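Local structure of titin (Homo sapiens, 2A38) at residues G31-D42 / A73-N84. The protein spans half the muscle sarcomere as a giant elastic protein, and its N-terminal immunoglobulin doublet anchors it in the Z-disc. Residues are numbered along the deposited sequence; the frame is centred on the assembly and turned at random.
Sequences GFPVPEVSWFRD and ANSGRYSLKATN
Trp-39 and Leu-80 face each other as a non-hydrogen-bonded pair between antiparallel strands 36-41 and 76-84, on the side turned into the immunoglobulin sandwich. Here packing is tight: CD1 of Leu-80 sits over the indole face, 3.6 Å from the centroid of the five-membered ring of Trp-39; with chi1 at 177° and chi2 at 61° Leu-80 turns this methyl onto the ring. With the indole of Trp-39 cut back to an alanine, CD1 of Leu-80 loses the ring face under it, and a gap would probably open between the sheets. Further along this face, Arg-41 runs extended across the Tyr-78 ring, its CG over the centre, and NH1 reaches Ala-73 O at 2.9 Å on a lone pair. Tyr-78 OH donates a hydrogen bond to Asn-74 O (2.5 Å), which probably helps to hold the 73-75 backbone where Ala-73 O meets the guanidinium. The opposite, solvent side is looser: Lys-81 crosses Phe-40 at about a right angle, with NZ 4.9 Å from the ring centroid in an off-centre cation-pi contact, while a water donates to Glu-36 O. Strand 36-41 is outermost in its sheet, though the Trp-39 backbone also bonds to Ile-46, and 76-84 pairs with 87-98; across the sandwich, Trp-39 meets Leu-65 and Leu-80 Ala-63.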
loop_
_atom_site.group_PDB
_atom_site.type_symbol
_atom_site.label_atom_id
_atom_site.label_comp_id
_atom_site.label_asym_id
_atom_site.label_seq_id
_atom_site.Cartn_x
_atom_site.Cartn_y
_atom_site.Cartn_z
ATOM N N GLY A 31 37.213 0.613 11.050
ATOM C CA GLY A 31 37.934 -0.565 11.498
ATOM C C GLY A 31 39.034 -0.956 10.528
ATOM O O GLY A 31 38.965 -0.653 9.337
ATOM N N PHE A 32 40.068 -1.619 11.030
ATOM C CA PHE A 32 41.147 -2.041 10.157
ATOM C C PHE A 32 41.775 -3.344 10.637
ATOM O O PHE A 32 42.223 -3.437 11.776
ATOM C CB PHE A 32 42.223 -0.962 10.061
ATOM C CG PHE A 32 43.251 -1.255 9.018
ATOM C CD1 PHE A 32 42.926 -1.165 7.669
ATOM C CD2 PHE A 32 44.519 -1.710 9.375
ATOM C CE1 PHE A 32 43.843 -1.528 6.685
ATOM C CE2 PHE A 32 45.445 -2.076 8.402
ATOM C CZ PHE A 32 45.105 -1.986 7.053
ATOM N N PRO A 33 41.808 -4.375 9.770
ATOM C CA PRO A 33 41.298 -4.382 8.391
ATOM C C PRO A 33 39.790 -4.112 8.349
ATOM O O PRO A 33 39.116 -4.213 9.374
ATOM C CB PRO A 33 41.645 -5.788 7.909
ATOM C CG PRO A 33 42.863 -6.126 8.707
ATOM C CD PRO A 33 42.483 -5.650 10.073
ATOM N N VAL A 34 39.259 -3.772 7.175
ATOM C CA VAL A 34 37.825 -3.501 7.059
ATOM C C VAL A 34 37.026 -4.685 7.586
ATOM O O VAL A 34 37.196 -5.814 7.138
ATOM C CB VAL A 34 37.407 -3.241 5.618
ATOM C CG1 VAL A 34 35.905 -2.977 5.565
ATOM C CG2 VAL A 34 38.185 -2.051 5.063
ATOM N N PRO A 35 36.117 -4.433 8.534
ATOM C CA PRO A 35 35.323 -5.525 9.097
ATOM C C PRO A 35 34.317 -6.200 8.184
ATOM O O PRO A 35 33.898 -5.635 7.178
ATOM C CB PRO A 35 34.654 -4.865 10.299
ATOM C CG PRO A 35 34.430 -3.463 9.816
ATOM C CD PRO A 35 35.744 -3.139 9.138
ATOM N N GLU A 36 33.958 -7.431 8.545
ATOM C CA GLU A 36 32.948 -8.185 7.827
ATOM C C GLU A 36 31.644 -7.735 8.478
ATOM O O GLU A 36 31.538 -7.701 9.712
ATOM C CB GLU A 36 33.113 -9.684 8.040
ATOM C CG GLU A 36 34.331 -10.282 7.395
ATOM C CD GLU A 36 34.260 -11.798 7.369
ATOM O OE1 GLU A 36 33.397 -12.338 6.639
ATOM O OE2 GLU A 36 35.060 -12.448 8.084
ATOM N N VAL A 37 30.657 -7.404 7.653
ATOM C CA VAL A 37 29.375 -6.914 8.143
ATOM C C VAL A 37 28.214 -7.876 7.917
ATOM O O VAL A 37 28.139 -8.560 6.901
ATOM C CB VAL A 37 29.066 -5.546 7.501
ATOM C CG1 VAL A 37 27.638 -5.158 7.750
ATOM C CG2 VAL A 37 29.993 -4.498 8.081
ATOM N N SER A 38 27.295 -7.907 8.871
ATOM C CA SER A 38 26.156 -8.798 8.792
ATOM C C SER A 38 24.945 -8.198 9.502
ATOM O O SER A 38 25.075 -7.623 10.576
ATOM C CB SER A 38 26.544 -10.133 9.424
ATOM O OG SER A 38 25.405 -10.904 9.741
ATOM N N TRP A 39 23.766 -8.328 8.900
ATOM C CA TRP A 39 22.535 -7.797 9.492
ATOM C C TRP A 39 21.712 -8.896 10.153
ATOM O O TRP A 39 21.793 -10.052 9.759
ATOM C CB TRP A 39 21.688 -7.122 8.422
ATOM C CG TRP A 39 22.295 -5.877 7.837
ATOM C CD1 TRP A 39 23.212 -5.799 6.821
ATOM C CD2 TRP A 39 22.009 -4.527 8.223
ATOM N NE1 TRP A 39 23.509 -4.479 6.550
ATOM C CE2 TRP A 39 22.786 -3.679 7.396
ATOM C CE3 TRP A 39 21.168 -3.950 9.189
ATOM C CZ2 TRP A 39 22.747 -2.282 7.505
ATOM C CZ3 TRP A 39 21.130 -2.563 9.295
ATOM C CH2 TRP A 39 21.915 -1.746 8.458
ATOM N N PHE A 40 20.928 -8.541 11.165
ATOM C CA PHE A 40 20.089 -9.521 11.860
ATOM C C PHE A 40 18.748 -8.921 12.230
ATOM O O PHE A 40 18.595 -7.701 12.311
ATOM C CB PHE A 40 20.725 -10.002 13.169
ATOM C CG PHE A 40 22.028 -10.715 12.996
ATOM C CD1 PHE A 40 23.163 -10.030 12.579
ATOM C CD2 PHE A 40 22.124 -12.075 13.265
ATOM C CE1 PHE A 40 24.380 -10.689 12.430
ATOM C CE2 PHE A 40 23.335 -12.749 13.119
ATOM C CZ PHE A 40 24.467 -12.051 12.700
ATOM N N ARG A 41 17.769 -9.786 12.456
ATOM C CA ARG A 41 16.462 -9.328 12.883
ATOM C C ARG A 41 15.960 -10.271 13.953
ATOM O O ARG A 41 15.696 -11.441 13.682
ATOM C CB ARG A 41 15.460 -9.291 11.745
ATOM C CG ARG A 41 14.147 -8.776 12.251
ATOM C CD ARG A 41 13.069 -8.760 11.219
ATOM N NE ARG A 41 11.794 -8.498 11.869
ATOM C CZ ARG A 41 10.643 -8.372 11.225
ATOM N NH1 ARG A 41 10.608 -8.483 9.902
ATOM N NH2 ARG A 41 9.528 -8.146 11.903
ATOM N N ASP A 42 15.842 -9.754 15.172
ATOM C CA ASP A 42 15.388 -10.545 16.305
ATOM C C ASP A 42 16.282 -11.775 16.501
ATOM O O ASP A 42 15.797 -12.887 16.722
ATOM C CB ASP A 42 13.933 -10.969 16.094
ATOM C CG ASP A 42 13.011 -9.782 15.847
ATOM O OD1 ASP A 42 12.942 -8.886 16.718
ATOM O OD2 ASP A 42 12.355 -9.744 14.781
ATOM N N ALA A 73 4.744 -6.496 8.925
ATOM C CA ALA A 73 5.433 -7.698 9.375
ATOM C C ALA A 73 6.953 -7.516 9.428
ATOM O O ALA A 73 7.678 -8.432 9.806
ATOM C CB ALA A 73 5.076 -8.863 8.456
ATOM N N ASN A 74 7.427 -6.330 9.051
ATOM C CA ASN A 74 8.860 -6.034 9.038
ATOM C C ASN A 74 9.357 -5.253 10.253
ATOM O O ASN A 74 10.554 -5.209 10.517
ATOM C CB ASN A 74 9.225 -5.264 7.767
ATOM C CG ASN A 74 9.156 -6.123 6.528
ATOM O OD1 ASN A 74 9.090 -5.612 5.413
ATOM N ND2 ASN A 74 9.181 -7.434 6.713
ATOM N N SER A 75 8.452 -4.629 10.994
ATOM C CA SER A 75 8.879 -3.867 12.155
ATOM C C SER A 75 9.612 -4.786 13.139
ATOM O O SER A 75 9.623 -6.004 12.978
ATOM C CB SER A 75 7.673 -3.192 12.819
ATOM O OG SER A 75 6.710 -4.142 13.220
ATOM N N GLY A 76 10.238 -4.197 14.151
ATOM C CA GLY A 76 10.962 -4.994 15.122
ATOM C C GLY A 76 12.375 -4.483 15.272
ATOM O O GLY A 76 12.681 -3.375 14.823
ATOM N N ARG A 77 13.235 -5.282 15.900
ATOM C CA ARG A 77 14.623 -4.892 16.103
ATOM C C ARG A 77 15.543 -5.374 15.007
ATOM O O ARG A 77 15.565 -6.555 14.672
ATOM C CB ARG A 77 15.158 -5.430 17.419
ATOM C CG ARG A 77 14.624 -4.736 18.629
ATOM C CD ARG A 77 15.469 -5.091 19.832
ATOM N NE ARG A 77 14.997 -4.422 21.037
ATOM C CZ ARG A 77 15.672 -4.396 22.183
ATOM N NH1 ARG A 77 16.853 -5.002 22.274
ATOM N NH2 ARG A 77 15.163 -3.767 23.239
ATOM N N TYR A 78 16.302 -4.443 14.452
ATOM C CA TYR A 78 17.270 -4.758 13.417
ATOM C C TYR A 78 18.627 -4.382 13.983
ATOM O O TYR A 78 18.774 -3.326 14.598
ATOM C CB TYR A 78 17.015 -3.937 12.159
ATOM C CG TYR A 78 15.824 -4.401 11.366
ATOM C CD1 TYR A 78 14.519 -4.235 11.853
ATOM C CD2 TYR A 78 15.999 -5.022 10.128
ATOM C CE1 TYR A 78 13.422 -4.681 11.122
ATOM C CE2 TYR A 78 14.918 -5.467 9.392
ATOM C CZ TYR A 78 13.637 -5.297 9.891
ATOM O OH TYR A 78 12.585 -5.753 9.147
ATOM N N SER A 79 19.613 -5.244 13.791
ATOM C CA SER A 79 20.939 -4.952 14.287
ATOM C C SER A 79 21.985 -5.240 13.238
ATOM O O SER A 79 21.782 -6.037 12.338
ATOM C CB SER A 79 21.228 -5.753 15.554
ATOM O OG SER A 79 21.216 -7.136 15.280
ATOM N N LEU A 80 23.113 -4.570 13.375
ATOM C CA LEU A 80 24.231 -4.701 12.460
ATOM C C LEU A 80 25.472 -5.119 13.251
ATOM O O LEU A 80 25.826 -4.460 14.223
ATOM C CB LEU A 80 24.459 -3.346 11.794
ATOM C CG LEU A 80 25.610 -3.138 10.814
ATOM C CD1 LEU A 80 25.447 -4.068 9.639
ATOM C CD2 LEU A 80 25.601 -1.688 10.344
ATOM N N LYS A 81 26.095 -6.231 12.870
ATOM C CA LYS A 81 27.317 -6.701 13.527
ATOM C C LYS A 81 28.511 -6.479 12.606
ATOM O O LYS A 81 28.444 -6.783 11.424
ATOM C CB LYS A 81 27.273 -8.197 13.831
ATOM C CG LYS A 81 26.402 -8.598 14.998
ATOM C CD LYS A 81 26.662 -10.067 15.373
ATOM C CE LYS A 81 25.670 -10.549 16.435
ATOM N NZ LYS A 81 25.943 -11.948 16.893
ATOM N N ALA A 82 29.604 -5.969 13.162
ATOM C CA ALA A 82 30.836 -5.725 12.408
ATOM C C ALA A 82 31.962 -6.512 13.085
ATOM O O ALA A 82 32.100 -6.464 14.307
ATOM C CB ALA A 82 31.159 -4.233 12.401
ATOM N N THR A 83 32.771 -7.219 12.302
ATOM C CA THR A 83 33.837 -8.018 12.890
ATOM C C THR A 83 35.160 -8.051 12.141
ATOM O O THR A 83 35.185 -8.083 10.917
ATOM C CB THR A 83 33.392 -9.485 13.032
ATOM O OG1 THR A 83 32.120 -9.536 13.683
ATOM C CG2 THR A 83 34.395 -10.275 13.855
ATOM N N ASN A 84 36.260 -8.036 12.892
ATOM C CA ASN A 84 37.596 -8.168 12.314
ATOM C C ASN A 84 38.471 -8.826 13.379
ATOM O O ASN A 84 37.971 -9.213 14.441
ATOM C CB ASN A 84 38.184 -6.826 11.813
ATOM C CG ASN A 84 38.558 -5.864 12.928
ATOM O OD1 ASN A 84 38.657 -6.237 14.089
ATOM N ND2 ASN A 84 38.784 -4.608 12.562
HETATM O O HOH W 1 29.926 -9.551 11.127
#